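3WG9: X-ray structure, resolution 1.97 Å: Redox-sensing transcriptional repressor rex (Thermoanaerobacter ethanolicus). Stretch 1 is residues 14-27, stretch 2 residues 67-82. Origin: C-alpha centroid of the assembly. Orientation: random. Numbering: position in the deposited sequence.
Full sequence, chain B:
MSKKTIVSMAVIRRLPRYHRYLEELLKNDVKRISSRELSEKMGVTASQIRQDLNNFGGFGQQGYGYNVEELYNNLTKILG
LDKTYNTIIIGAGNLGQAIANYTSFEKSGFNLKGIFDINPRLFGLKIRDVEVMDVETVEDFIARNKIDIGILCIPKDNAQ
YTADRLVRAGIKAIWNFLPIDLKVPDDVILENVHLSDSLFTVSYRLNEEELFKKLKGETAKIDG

Stretch 1, residues 14-27: RLPRYHRYLEELLK
Stretch 2 67-82: NVEELYNNLTKILGLD

Residues 14-27 form one helix, kinked at Pro16, whose ring nitrogen has no hydrogen to give to the preceding turn. Residues 68-78 form a second helix, running back against the first at 142° between N-to-C directions, with axes 9.2 Å apart at closest approach. In register, CA of Pro16 lies 7.4 Å from CA of Leu79, CA of His19 5.8 Å from CA of Leu75, CA of Leu22 5.6 Å from CA of Tyr72, and CA of Leu26 6.2 Å from CA of Glu69.

Tyr72 (chi1 t, chi2 78°) covers the most surface. Its CA-to-CB bond points sideways, yet the ring reaches across as a knob among His19, Leu22, Glu23 and Leu26. A phenol suits this place because its ring can pack while its hydroxyl bonds: OH of Tyr72 donates to OE2 of Glu23 at 2.7 Å, and CD2 of Tyr72 lies 3.8 Å from CD2 of Leu26.

His19 (chi1 t, chi2 -97°) is nearly as well covered. The rings of His19 and Tyr72 form an offset stack, centroids 4.5 Å apart and planes at 26°. The opposite face of the His19 ring receives CD1 of Leu81 in a CH-pi contact, 4.3 Å from the ring centroid. At the ring's edge, NE2 of His19 meets OG1 of Thr76 in a 2.9 Å hydrogen bond; either could donate. Histidine thus offers faces for packing and a polar edge.

Leu22 (chi1 m, chi2 155°) points toward the second helix, a knob among Val68, Leu71, Tyr72 and Leu75; CD1 of Leu22 lies 3.3 Å from both CG of Leu71 and CD1 of Leu75. Leu75 (m, t) answers as a knob among Leu15, Tyr18, His19 and Leu22. Branched, apolar leucine fills such hollows.

Asn67 OD1 caps Glu70 N at 2.9 Å. Gly80 adopts positive phi (71°), which suits glycine, in a Schellman motif: Leu81 N bonds Thr76 O at 2.9 Å.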

ATOM      1  N   ARG B  14      -0.718   6.430  10.975  1.00 27.75           N
ATOM      2  CA  ARG B  14      -1.270   5.464  11.930  1.00 28.09           C
ATOM      3  C   ARG B  14      -2.779   5.501  11.998  1.00 29.43           C
ATOM      4  O   ARG B  14      -3.417   4.500  12.403  1.00 30.60           O
ATOM      5  CB  ARG B  14      -0.733   5.715  13.349  1.00 27.02           C
ATOM      6  CG  ARG B  14       0.756   5.368  13.448  1.00 27.73           C
ATOM      7  CD  ARG B  14       1.292   5.454  14.918  1.00 31.91           C
ATOM      8  NE  ARG B  14       1.409   6.826  15.429  1.00 29.64           N
ATOM      9  CZ  ARG B  14       2.504   7.558  15.399  1.00 34.13           C
ATOM     10  NH1 ARG B  14       3.620   7.084  14.825  1.00 32.76           N
ATOM     11  NH2 ARG B  14       2.486   8.778  15.913  1.00 34.78           N
ATOM     12  N   LEU B  15      -3.377   6.653  11.716  1.00 29.14           N
ATOM     13  CA  LEU B  15      -4.850   6.759  11.908  1.00 29.23           C
ATOM     14  C   LEU B  15      -5.701   5.763  11.123  1.00 30.24           C
ATOM     15  O   LEU B  15      -6.702   5.259  11.644  1.00 28.21           O
ATOM     16  CB  LEU B  15      -5.368   8.200  11.665  1.00 28.69           C
ATOM     17  CG  LEU B  15      -4.730   9.311  12.540  1.00 31.59           C
ATOM     18  CD1 LEU B  15      -5.148  10.715  12.094  1.00 28.33           C
ATOM     19  CD2 LEU B  15      -5.156   9.112  14.039  1.00 35.08           C
ATOM     20  N   PRO B  16      -5.407   5.558   9.817  1.00 30.40           N
ATOM     21  CA  PRO B  16      -6.175   4.511   9.122  1.00 31.39           C
ATOM     22  C   PRO B  16      -5.971   3.107   9.693  1.00 31.05           C
ATOM     23  O   PRO B  16      -6.891   2.307   9.588  1.00 30.09           O
ATOM     24  CB  PRO B  16      -5.718   4.613   7.649  1.00 29.59           C
ATOM     25  CG  PRO B  16      -5.093   6.052   7.585  1.00 31.39           C
ATOM     26  CD  PRO B  16      -4.442   6.212   8.929  1.00 30.05           C
ATOM     27  N   ARG B  17      -4.785   2.808  10.204  1.00 29.29           N
ATOM     28  CA  ARG B  17      -4.561   1.516  10.873  1.00 31.95           C
ATOM     29  C   ARG B  17      -5.481   1.404  12.101  1.00 32.58           C
ATOM     30  O   ARG B  17      -6.165   0.383  12.284  1.00 31.37           O
ATOM     31  CB  ARG B  17      -3.105   1.353  11.289  1.00 31.21           C
ATOM     32  CG  ARG B  17      -2.078   1.479  10.135  1.00 36.84           C
ATOM     33  CD  ARG B  17      -0.651   1.245  10.681  1.00 40.67           C
ATOM     34  NE  ARG B  17      -0.584  -0.049  11.363  1.00 47.11           N
ATOM     35  CZ  ARG B  17       0.029  -0.258  12.532  1.00 49.55           C
ATOM     36  NH1 ARG B  17       0.629   0.737  13.171  1.00 48.46           N
ATOM     37  NH2 ARG B  17       0.065  -1.476  13.044  1.00 49.21           N
ATOM     38  N   TYR B  18      -5.629   2.479  12.899  1.00 32.34           N
ATOM     39  CA  TYR B  18      -6.583   2.336  14.024  1.00 30.80           C
ATOM     40  C   TYR B  18      -7.995   2.110  13.513  1.00 33.10           C
ATOM     41  O   TYR B  18      -8.732   1.244  14.026  1.00 33.69           O
ATOM     42  CB  TYR B  18      -6.576   3.587  14.891  1.00 32.70           C
ATOM     43  CG  TYR B  18      -5.218   3.995  15.421  1.00 30.94           C
ATOM     44  CD1 TYR B  18      -4.247   3.060  15.775  1.00 34.90           C
ATOM     45  CD2 TYR B  18      -4.942   5.331  15.639  1.00 35.15           C
ATOM     46  CE1 TYR B  18      -3.016   3.454  16.302  1.00 37.48           C
ATOM     47  CE2 TYR B  18      -3.744   5.729  16.201  1.00 33.73           C
ATOM     48  CZ  TYR B  18      -2.772   4.801  16.516  1.00 34.72           C
ATOM     49  OH  TYR B  18      -1.570   5.277  17.009  1.00 33.85           O
ATOM     50  N   HIS B  19      -8.393   2.863  12.479  1.00 31.09           N
ATOM     51  CA  HIS B  19      -9.773   2.804  11.945  1.00 34.24           C
ATOM     52  C   HIS B  19     -10.072   1.372  11.436  1.00 35.00           C
ATOM     53  O   HIS B  19     -11.128   0.778  11.677  1.00 36.05           O
ATOM     54  CB  HIS B  19      -9.835   3.802  10.760  1.00 33.31           C
ATOM     55  CG  HIS B  19     -11.187   3.952  10.148  1.00 36.76           C
ATOM     56  ND1 HIS B  19     -11.577   3.267   9.011  1.00 37.89           N
ATOM     57  CD2 HIS B  19     -12.245   4.714  10.511  1.00 36.94           C
ATOM     58  CE1 HIS B  19     -12.813   3.612   8.692  1.00 38.61           C
ATOM     59  NE2 HIS B  19     -13.244   4.487   9.589  1.00 40.70           N
ATOM     60  N   ARG B  20      -9.142   0.806  10.696  1.00 34.52           N
ATOM     61  CA  ARG B  20      -9.336  -0.529  10.102  1.00 35.26           C
ATOM     62  C   ARG B  20      -9.446  -1.644  11.180  1.00 35.61           C
ATOM     63  O   ARG B  20     -10.220  -2.584  11.058  1.00 36.54           O
ATOM     64  CB  ARG B  20      -8.101  -0.816   9.204  1.00 35.61           C
ATOM     65  CG  ARG B  20      -8.174  -2.129   8.350  1.00 35.26           C
ATOM     66  CD  ARG B  20      -7.154  -2.133   7.167  1.00 35.59           C
ATOM     67  NE  ARG B  20      -5.837  -1.614   7.508  1.00 31.61           N
ATOM     68  CZ  ARG B  20      -4.887  -2.294   8.157  1.00 36.13           C
ATOM     69  NH1 ARG B  20      -5.145  -3.525   8.570  1.00 38.10           N
ATOM     70  NH2 ARG B  20      -3.681  -1.762   8.435  1.00 28.22           N
ATOM     71  N   TYR B  21      -8.639  -1.557  12.222  1.00 35.04           N
ATOM     72  CA  TYR B  21      -8.699  -2.518  13.307  1.00 38.95           C
ATOM     73  C   TYR B  21     -10.013  -2.412  14.117  1.00 40.05           C
ATOM     74  O   TYR B  21     -10.635  -3.449  14.369  1.00 42.43           O
ATOM     75  CB  TYR B  21      -7.474  -2.459  14.218  1.00 37.53           C
ATOM     76  CG  TYR B  21      -7.535  -3.461  15.346  1.00 46.34           C
ATOM     77  CD1 TYR B  21      -7.722  -4.820  15.074  1.00 53.55           C
ATOM     78  CD2 TYR B  21      -7.421  -3.066  16.674  1.00 50.16           C
ATOM     79  CE1 TYR B  21      -7.809  -5.763  16.074  1.00 58.32           C
ATOM     80  CE2 TYR B  21      -7.497  -4.025  17.707  1.00 57.58           C
ATOM     81  CZ  TYR B  21      -7.688  -5.372  17.389  1.00 60.17           C
ATOM     82  OH  TYR B  21      -7.759  -6.350  18.361  1.00 67.43           O
ATOM     83  N   LEU B  22     -10.435  -1.193  14.469  1.00 39.96           N
ATOM     84  CA  LEU B  22     -11.744  -0.905  15.074  1.00 41.77           C
ATOM     85  C   LEU B  22     -12.958  -1.341  14.242  1.00 43.90           C
ATOM     86  O   LEU B  22     -14.004  -1.743  14.791  1.00 43.53           O
ATOM     87  CB  LEU B  22     -11.866   0.585  15.378  1.00 41.82           C
ATOM     88  CG  LEU B  22     -11.109   0.918  16.677  1.00 45.06           C
ATOM     89  CD1 LEU B  22     -10.686   2.373  16.704  1.00 50.13           C
ATOM     90  CD2 LEU B  22     -11.929   0.564  17.908  1.00 45.01           C
ATOM     91  N   GLU B  23     -12.858  -1.187  12.923  1.00 42.40           N
ATOM     92  CA  GLU B  23     -13.893  -1.665  12.026  1.00 45.34           C
ATOM     93  C   GLU B  23     -14.116  -3.175  12.191  1.00 46.53           C
ATOM     94  O   GLU B  23     -15.251  -3.644  12.275  1.00 47.98           O
ATOM     95  CB  GLU B  23     -13.540  -1.281  10.575  1.00 45.17           C
ATOM     96  CG  GLU B  23     -14.650  -1.524   9.587  1.00 48.99           C
ATOM     97  CD  GLU B  23     -14.275  -0.947   8.210  1.00 54.83           C
ATOM     98  OE1 GLU B  23     -13.794  -1.718   7.356  1.00 60.60           O
ATOM     99  OE2 GLU B  23     -14.375   0.274   8.009  1.00 51.58           O
ATOM    100  N   GLU B  24     -13.033  -3.933  12.303  1.00 46.16           N
ATOM    101  CA  GLU B  24     -13.108  -5.373  12.449  1.00 49.97           C
ATOM    102  C   GLU B  24     -13.757  -5.754  13.781  1.00 52.15           C
ATOM    103  O   GLU B  24     -14.641  -6.604  13.810  1.00 55.27           O
ATOM    104  CB  GLU B  24     -11.715  -5.960  12.308  1.00 48.88           C
ATOM    105  CG  GLU B  24     -11.566  -7.473  12.548  1.00 58.15           C
ATOM    106  CD  GLU B  24     -10.095  -7.893  12.468  1.00 67.12           C
ATOM    107  OE1 GLU B  24      -9.585  -8.580  13.386  1.00 69.61           O
ATOM    108  OE2 GLU B  24      -9.422  -7.464  11.504  1.00 70.87           O
ATOM    109  N   LEU B  25     -13.372  -5.073  14.856  1.00 52.19           N
ATOM    110  CA  LEU B  25     -13.982  -5.251  16.174  1.00 53.11           C
ATOM    111  C   LEU B  25     -15.456  -4.853  16.168  1.00 54.69           C
ATOM    112  O   LEU B  25     -16.290  -5.516  16.783  1.00 56.68           O
ATOM    113  CB  LEU B  25     -13.225  -4.438  17.245  1.00 52.67           C
ATOM    114  CG  LEU B  25     -11.738  -4.613  17.584  1.00 52.28           C
ATOM    115  CD1 LEU B  25     -11.306  -3.533  18.567  1.00 50.12           C
ATOM    116  CD2 LEU B  25     -11.383  -5.992  18.143  1.00 53.96           C
ATOM    117  N   LEU B  26     -15.782  -3.756  15.503  1.00 54.68           N
ATOM    118  CA  LEU B  26     -17.152  -3.320  15.421  1.00 57.17           C
ATOM    119  C   LEU B  26     -17.997  -4.346  14.649  1.00 60.63           C
ATOM    120  O   LEU B  26     -19.131  -4.640  15.036  1.00 63.33           O
ATOM    121  CB  LEU B  26     -17.250  -1.921  14.805  1.00 55.49           C
ATOM    122  CG  LEU B  26     -18.660  -1.357  14.676  1.00 56.73           C
ATOM    123  CD1 LEU B  26     -19.281  -0.919  16.017  1.00 55.43           C
ATOM    124  CD2 LEU B  26     -18.616  -0.217  13.673  1.00 59.60           C
ATOM    125  N   LYS B  27     -17.421  -4.945  13.612  1.00 61.21           N
ATOM    126  CA  LYS B  27     -18.122  -5.994  12.876  1.00 64.36           C
ATOM    127  C   LYS B  27     -18.378  -7.238  13.730  1.00 65.32           C
ATOM    128  O   LYS B  27     -19.407  -7.888  13.569  1.00 67.99           O
ATOM    129  CB  LYS B  27     -17.339  -6.386  11.631  1.00 63.58           C
ATOM    130  CG  LYS B  27     -18.204  -6.785  10.459  1.00 68.42           C
ATOM    131  CD  LYS B  27     -17.509  -6.367   9.166  1.00 71.48           C
ATOM    132  CE  LYS B  27     -16.885  -4.966   9.294  1.00 73.52           C
ATOM    133  NZ  LYS B  27     -16.239  -4.466   8.018  1.00 72.37           N
ATOM    134  N   ASN B  67     -14.584   2.726  24.042  1.00 50.53           N
ATOM    135  CA  ASN B  67     -15.748   2.193  23.363  1.00 52.38           C
ATOM    136  C   ASN B  67     -15.425   2.085  21.858  1.00 50.14           C
ATOM    137  O   ASN B  67     -14.999   3.058  21.222  1.00 48.44           O
ATOM    138  CB  ASN B  67     -16.963   3.121  23.584  1.00 53.30           C
ATOM    139  CG  ASN B  67     -18.209   2.604  22.917  1.00 55.99           C
ATOM    140  OD1 ASN B  67     -18.462   2.898  21.758  1.00 53.92           O
ATOM    141  ND2 ASN B  67     -19.013   1.816  23.651  1.00 56.18           N
ATOM    142  N   VAL B  68     -15.586   0.884  21.325  1.00 50.65           N
ATOM    143  CA  VAL B  68     -15.228   0.582  19.950  1.00 48.28           C
ATOM    144  C   VAL B  68     -16.012   1.442  18.984  1.00 48.69           C
ATOM    145  O   VAL B  68     -15.427   2.080  18.105  1.00 47.80           O
ATOM    146  CB  VAL B  68     -15.464  -0.903  19.655  1.00 48.83           C
ATOM    147  CG1 VAL B  68     -15.429  -1.180  18.155  1.00 47.81           C
ATOM    148  CG2 VAL B  68     -14.465  -1.754  20.401  1.00 47.72           C
ATOM    149  N   GLU B  69     -17.338   1.470  19.125  1.00 50.67           N
ATOM    150  CA  GLU B  69     -18.163   2.138  18.131  1.00 51.57           C
ATOM    151  C   GLU B  69     -17.870   3.633  18.127  1.00 51.47           C
ATOM    152  O   GLU B  69     -17.883   4.272  17.074  1.00 49.68           O
ATOM    153  CB  GLU B  69     -19.660   1.892  18.373  1.00 55.46           C
ATOM    154  CG  GLU B  69     -20.582   2.493  17.294  1.00 59.82           C
ATOM    155  CD  GLU B  69     -22.058   2.195  17.596  1.00 70.68           C
ATOM    156  OE1 GLU B  69     -22.370   1.009  17.871  1.00 73.71           O
ATOM    157  OE2 GLU B  69     -22.894   3.138  17.642  1.00 73.36           O
ATOM    158  N   GLU B  70     -17.643   4.210  19.306  1.00 51.26           N
ATOM    159  CA  GLU B  70     -17.442   5.662  19.381  1.00 50.79           C
ATOM    160  C   GLU B  70     -16.051   6.046  18.869  1.00 47.40           C
ATOM    161  O   GLU B  70     -15.883   7.104  18.259  1.00 45.74           O
ATOM    162  CB  GLU B  70     -17.605   6.165  20.825  1.00 53.16           C
ATOM    163  CG  GLU B  70     -19.031   5.992  21.322  1.00 61.54           C
ATOM    164  CD  GLU B  70     -19.321   6.720  22.641  1.00 72.01           C
ATOM    165  OE1 GLU B  70     -18.429   6.746  23.520  1.00 69.36           O
ATOM    166  OE2 GLU B  70     -20.453   7.261  22.780  1.00 78.09           O
ATOM    167  N   LEU B  71     -15.061   5.221  19.181  1.00 44.88           N
ATOM    168  CA  LEU B  71     -13.704   5.501  18.708  1.00 43.76           C
ATOM    169  C   LEU B  71     -13.727   5.351  17.191  1.00 43.13           C
ATOM    170  O   LEU B  71     -13.218   6.227  16.449  1.00 42.79           O
ATOM    171  CB  LEU B  71     -12.658   4.634  19.398  1.00 41.76           C
ATOM    172  CG  LEU B  71     -11.199   4.708  18.912  1.00 40.31           C
ATOM    173  CD1 LEU B  71     -10.736   6.155  18.775  1.00 39.11           C
ATOM    174  CD2 LEU B  71     -10.267   3.864  19.734  1.00 40.74           C
ATOM    175  N   TYR B  72     -14.334   4.259  16.740  1.00 42.56           N
ATOM    176  CA  TYR B  72     -14.453   4.042  15.304  1.00 43.35           C
ATOM    177  C   TYR B  72     -15.099   5.233  14.599  1.00 43.35           C
ATOM    178  O   TYR B  72     -14.585   5.720  13.572  1.00 41.34           O
ATOM    179  CB  TYR B  72     -15.227   2.756  14.991  1.00 43.68           C
ATOM    180  CG  TYR B  72     -15.438   2.565  13.520  1.00 45.91           C
ATOM    181  CD1 TYR B  72     -14.385   2.094  12.718  1.00 46.19           C
ATOM    182  CD2 TYR B  72     -16.659   2.894  12.912  1.00 45.11           C
ATOM    183  CE1 TYR B  72     -14.555   1.919  11.352  1.00 45.80           C
ATOM    184  CE2 TYR B  72     -16.827   2.727  11.513  1.00 50.11           C
ATOM    185  CZ  TYR B  72     -15.768   2.217  10.770  1.00 48.42           C
ATOM    186  OH  TYR B  72     -15.859   2.028   9.406  1.00 54.28           O
ATOM    187  N   ASN B  73     -16.234   5.702  15.123  1.00 43.85           N
ATOM    188  CA  ASN B  73     -16.921   6.822  14.493  1.00 44.78           C
ATOM    189  C   ASN B  73     -16.102   8.112  14.533  1.00 44.76           C
ATOM    190  O   ASN B  73     -16.131   8.890  13.573  1.00 44.36           O
ATOM    191  CB  ASN B  73     -18.340   7.042  15.070  1.00 50.16           C
ATOM    192  CG  ASN B  73     -19.305   5.924  14.702  1.00 51.48           C
ATOM    193  OD1 ASN B  73     -19.152   5.253  13.689  1.00 52.66           O
ATOM    194  ND2 ASN B  73     -20.311   5.718  15.537  1.00 57.92           N
ATOM    195  N   ASN B  74     -15.371   8.330  15.618  1.00 42.42           N
ATOM    196  CA  ASN B  74     -14.433   9.455  15.738  1.00 44.55           C
ATOM    197  C   ASN B  74     -13.363   9.365  14.626  1.00 40.18           C
ATOM    198  O   ASN B  74     -13.131  10.336  13.914  1.00 39.58           O
ATOM    199  CB  ASN B  74     -13.761   9.431  17.127  1.00 44.42           C
ATOM    200  CG  ASN B  74     -12.813  10.631  17.398  1.00 51.12           C
ATOM    201  OD1 ASN B  74     -13.072  11.769  17.017  1.00 52.41           O
ATOM    202  ND2 ASN B  74     -11.720  10.357  18.117  1.00 52.80           N
ATOM    203  N   LEU B  75     -12.739   8.202  14.479  1.00 38.07           N
ATOM    204  CA  LEU B  75     -11.727   8.033  13.434  1.00 36.82           C
ATOM    205  C   LEU B  75     -12.267   8.243  12.004  1.00 37.10           C
ATOM    206  O   LEU B  75     -11.614   8.836  11.148  1.00 35.65           O
ATOM    207  CB  LEU B  75     -11.082   6.683  13.606  1.00 33.42           C
ATOM    208  CG  LEU B  75     -10.154   6.678  14.815  1.00 36.09           C
ATOM    209  CD1 LEU B  75      -9.888   5.228  15.195  1.00 33.90           C
ATOM    210  CD2 LEU B  75      -8.851   7.434  14.452  1.00 35.32           C
ATOM    211  N   THR B  76     -13.494   7.820  11.766  1.00 37.54           N
ATOM    212  CA  THR B  76     -14.121   8.037  10.480  1.00 38.50           C
ATOM    213  C   THR B  76     -14.192   9.519  10.165  1.00 37.82           C
ATOM    214  O   THR B  76     -13.881   9.952   9.042  1.00 37.71           O
ATOM    215  CB  THR B  76     -15.566   7.468  10.452  1.00 38.81           C
ATOM    216  OG1 THR B  76     -15.490   6.049  10.586  1.00 40.82           O
ATOM    217  CG2 THR B  76     -16.247   7.802   9.108  1.00 43.11           C
ATOM    218  N   LYS B  77     -14.640  10.298  11.152  1.00 39.94           N
ATOM    219  CA  LYS B  77     -14.714  11.750  11.042  1.00 39.30           C
ATOM    220  C   LYS B  77     -13.333  12.371  10.840  1.00 37.25           C
ATOM    221  O   LYS B  77     -13.152  13.261  10.011  1.00 36.56           O
ATOM    222  CB  LYS B  77     -15.350  12.339  12.328  1.00 43.38           C
ATOM    223  CG  LYS B  77     -15.278  13.885  12.437  1.00 47.99           C
ATOM    224  CD  LYS B  77     -15.861  14.523  13.737  1.00 57.14           C
ATOM    225  CE  LYS B  77     -14.917  14.304  14.919  1.00 61.96           C
ATOM    226  NZ  LYS B  77     -14.651  15.497  15.773  1.00 64.32           N
ATOM    227  N   ILE B  78     -12.365  11.960  11.664  1.00 34.85           N
ATOM    228  CA  ILE B  78     -11.009  12.537  11.591  1.00 34.41           C
ATOM    229  C   ILE B  78     -10.416  12.265  10.189  1.00 31.21           C
ATOM    230  O   ILE B  78      -9.717  13.121   9.618  1.00 32.47           O
ATOM    231  CB  ILE B  78     -10.099  11.890  12.673  1.00 33.83           C
ATOM    232  CG1 ILE B  78     -10.460  12.456  14.047  1.00 34.87           C
ATOM    233  CG2 ILE B  78      -8.618  12.168  12.430  1.00 33.50           C
ATOM    234  CD1 ILE B  78      -9.910  11.494  15.160  1.00 36.48           C
ATOM    235  N   LEU B  79     -10.727  11.109   9.637  1.00 30.19           N
ATOM    236  CA  LEU B  79     -10.146  10.714   8.317  1.00 30.57           C
ATOM    237  C   LEU B  79     -10.898  11.313   7.138  1.00 32.83           C
ATOM    238  O   LEU B  79     -10.532  11.037   5.985  1.00 30.01           O
ATOM    239  CB  LEU B  79     -10.137   9.182   8.159  1.00 30.71           C
ATOM    240  CG  LEU B  79      -9.126   8.575   9.120  1.00 28.78           C
ATOM    241  CD1 LEU B  79      -9.388   7.082   9.218  1.00 32.19           C
ATOM    242  CD2 LEU B  79      -7.716   8.884   8.623  1.00 28.77           C
ATOM    243  N   GLY B  80     -11.917  12.138   7.436  1.00 34.30           N
ATOM    244  CA  GLY B  80     -12.713  12.844   6.404  1.00 36.21           C
ATOM    245  C   GLY B  80     -13.599  11.892   5.635  1.00 36.83           C
ATOM    246  O   GLY B  80     -14.100  12.244   4.552  1.00 38.79           O
ATOM    247  N   LEU B  81     -13.898  10.746   6.242  1.00 36.15           N
ATOM    248  CA  LEU B  81     -14.725   9.711   5.606  1.00 36.85           C
ATOM    249  C   LEU B  81     -16.239   9.929   5.753  1.00 41.01           C
ATOM    250  O   LEU B  81     -17.009   9.172   5.193  1.00 42.06           O
ATOM    251  CB  LEU B  81     -14.301   8.292   6.005  1.00 34.82           C
ATOM    252  CG  LEU B  81     -12.803   8.015   5.749  1.00 37.48           C
ATOM    253  CD1 LEU B  81     -12.458   6.654   6.260  1.00 35.24           C
ATOM    254  CD2 LEU B  81     -12.534   8.026   4.249  1.00 37.31           C
ATOM    255  N   ASP B  82     -16.627  11.013   6.423  1.00 43.15           N
ATOM    256  CA  ASP B  82     -18.011  11.505   6.419  1.00 50.04           C
ATOM    257  C   ASP B  82     -18.298  12.390   5.202  1.00 50.28           C
ATOM    258  O   ASP B  82     -19.441  12.808   5.008  1.00 53.04           O
ATOM    259  CB  ASP B  82     -18.235  12.327   7.693  1.00 51.87           C
ATOM    260  CG  ASP B  82     -17.274  13.507   7.771  1.00 57.55           C
ATOM    261  OD1 ASP B  82     -16.041  13.285   7.623  1.00 58.39           O
ATOM    262  OD2 ASP B  82     -17.738  14.667   7.885  1.00 62.96           O
TER